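Local coordinates for putative Acetyltransferase (Lactobacillus plantarum WCFS1, PDB 3EFA), which probably transfers an acetyl group from acetyl-CoA to an amine of a substrate, as a member of the GNAT N-acetyltransferase family, at the interface of chains A and B. Sequence-based numbering; all coordinates share one arbitrary frame. Chains: chain A/B, Putative Acetyltransferase.

The interface of chains A and B. Residues chain A 111, 129, 132-134, 141; chain B 111, 129, 132-134, 141.
Two copies of a loop that follows strand 126-129 cross at the two-fold axis of the A-B dimer in the crystal, and each sends a tyrosine over to the sheet of the other chain; whether this pairing is the biological one the structure alone does not show. The contact is packed tightly in two places, at the crossing on the axis and at the tip of each tyrosine ring. At the crossing A:Tyr132 and B:Tyr132 pass each other at about a right angle, packed at the near ends of their rings, where A:Tyr132 CD2 lies 3.6 Å from B:Tyr132 CD2. The beta-carbons A:Tyr132 CB and B:Tyr132 CB also meet, at 3.7 Å. In each tyrosine CG stands anti to the carbonyl carbon (chi1 -60°), which, with the course of the loop, points the ring across to the partner. At the ring tip A:Tyr132 and B:Ile141 reach toward each other end to end, the phenol OH of A:Tyr132 being 3.3 Å from the delta-methyl CD1 of B:Ile141. B:Ile141 CD1 in turn lies over the centre of the B:His111 imidazole, 3.4 Å above its plane, which would limit the movement of the methyl. An alanine in place of A:Tyr132 would probably loosen the contact, since the ring's crossing with B:Tyr132 and its reach to B:Ile141 CD1 are removed, while the CB contact could remain. Packing is looser on the CD1/CE1 side of the ring. There B:Glu134, extended beyond CG, runs alongside A:Tyr132 and points the same way, its carboxylate turned 87° from the ring plane and its CD 4.1 Å from A:Tyr132 CE1. The backbone carbonyl of B:Asp133 lies on the same side, near CD1. No hydrogen bond or salt bridge crosses this patch, so it rests on shape and apolar packing. Even the phenol OH of A:Tyr132 stays 3.7 Å from ND1 of the B:His111 imidazole.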
# COMPACT_ATOMS: atom_id res chain seq x y z
N HIS A 111 -0.91 -8.79 1.61
CA HIS A 111 0.16 -8.25 2.49
C HIS A 111 1.05 -9.43 2.90
O HIS A 111 0.88 -10.00 3.96
CB HIS A 111 -0.40 -7.55 3.75
CG HIS A 111 -1.12 -6.26 3.48
ND1 HIS A 111 -1.58 -5.44 4.49
CD2 HIS A 111 -1.43 -5.63 2.32
CE1 HIS A 111 -2.16 -4.38 3.97
NE2 HIS A 111 -2.08 -4.46 2.65
N ALA A 129 4.40 -1.30 -2.47
CA ALA A 129 4.91 -0.60 -1.29
C ALA A 129 5.74 -1.53 -0.41
O ALA A 129 5.48 -2.74 -0.34
CB ALA A 129 3.77 0.02 -0.49
N TYR A 132 8.58 -3.16 4.73
CA TYR A 132 8.51 -2.45 6.01
C TYR A 132 8.79 -3.39 7.19
O TYR A 132 9.87 -3.99 7.25
CB TYR A 132 7.14 -1.80 6.19
CG TYR A 132 6.79 -0.78 5.13
CD1 TYR A 132 7.51 0.41 5.01
CD2 TYR A 132 5.75 -1.00 4.25
CE1 TYR A 132 7.19 1.34 4.04
CE2 TYR A 132 5.42 -0.07 3.28
CZ TYR A 132 6.14 1.09 3.18
OH TYR A 132 5.81 1.99 2.21
N ASP A 133 7.83 -3.51 8.11
CA ASP A 133 7.96 -4.32 9.33
C ASP A 133 6.74 -4.18 10.25
O ASP A 133 6.35 -3.06 10.58
CB ASP A 133 9.22 -3.94 10.12
CG ASP A 133 10.31 -5.02 10.07
OD1 ASP A 133 11.02 -5.13 9.05
OD2 ASP A 133 10.47 -5.74 11.08
N GLU A 134 6.17 -5.30 10.66
CA GLU A 134 5.03 -5.30 11.58
C GLU A 134 4.95 -6.62 12.35
O GLU A 134 5.24 -7.69 11.80
CB GLU A 134 3.72 -5.08 10.83
CG GLU A 134 3.26 -6.29 10.04
CD GLU A 134 1.81 -6.19 9.62
OE1 GLU A 134 1.02 -5.55 10.35
OE2 GLU A 134 1.46 -6.76 8.56
N ILE A 141 3.60 -4.96 0.33
CA ILE A 141 2.25 -4.75 -0.16
C ILE A 141 2.21 -5.06 -1.66
O ILE A 141 2.97 -4.47 -2.43
CB ILE A 141 1.79 -3.30 0.11
CG1 ILE A 141 2.13 -2.88 1.54
CG2 ILE A 141 0.29 -3.12 -0.16
CD1 ILE A 141 1.41 -3.67 2.60
N HIS B 111 2.76 8.52 0.64
CA HIS B 111 3.33 7.75 1.76
C HIS B 111 3.68 8.75 2.87
O HIS B 111 4.82 9.19 2.98
CB HIS B 111 4.60 6.95 1.35
CG HIS B 111 4.33 5.80 0.43
ND1 HIS B 111 5.31 4.91 0.05
CD2 HIS B 111 3.19 5.38 -0.18
CE1 HIS B 111 4.80 4.00 -0.76
NE2 HIS B 111 3.51 4.26 -0.91
N ALA B 129 -3.14 1.12 4.00
CA ALA B 129 -2.18 0.21 4.62
C ALA B 129 -1.38 0.91 5.73
O ALA B 129 -1.12 2.11 5.65
CB ALA B 129 -1.24 -0.38 3.57
N TYR B 132 3.24 1.47 9.66
CA TYR B 132 4.42 0.60 9.73
C TYR B 132 5.61 1.33 10.35
O TYR B 132 5.53 1.79 11.50
CB TYR B 132 4.80 0.09 8.34
CG TYR B 132 3.72 -0.73 7.66
CD1 TYR B 132 3.32 -1.96 8.18
CD2 TYR B 132 3.10 -0.27 6.51
CE1 TYR B 132 2.33 -2.70 7.56
CE2 TYR B 132 2.11 -1.00 5.89
CZ TYR B 132 1.74 -2.22 6.41
OH TYR B 132 0.76 -2.93 5.78
N ASP B 133 6.72 1.43 9.60
CA ASP B 133 7.97 2.04 10.07
C ASP B 133 9.09 1.91 9.03
O ASP B 133 9.37 0.81 8.55
CB ASP B 133 8.44 1.42 11.39
CG ASP B 133 8.30 2.36 12.58
OD1 ASP B 133 7.18 2.52 13.10
OD2 ASP B 133 9.33 2.90 13.03
N GLU B 134 9.74 3.03 8.71
CA GLU B 134 10.86 3.03 7.77
C GLU B 134 11.78 4.23 8.02
O GLU B 134 11.31 5.32 8.34
CB GLU B 134 10.37 3.06 6.33
CG GLU B 134 9.83 4.41 5.90
CD GLU B 134 9.70 4.54 4.40
OE1 GLU B 134 10.50 3.90 3.68
OE2 GLU B 134 8.81 5.29 3.94
N ILE B 141 0.17 4.42 4.26
CA ILE B 141 -0.07 4.44 2.82
C ILE B 141 -1.48 4.95 2.55
O ILE B 141 -2.45 4.39 3.07
CB ILE B 141 0.12 3.02 2.22
CG1 ILE B 141 1.40 2.38 2.76
CG2 ILE B 141 0.14 3.06 0.69
CD1 ILE B 141 2.67 3.09 2.36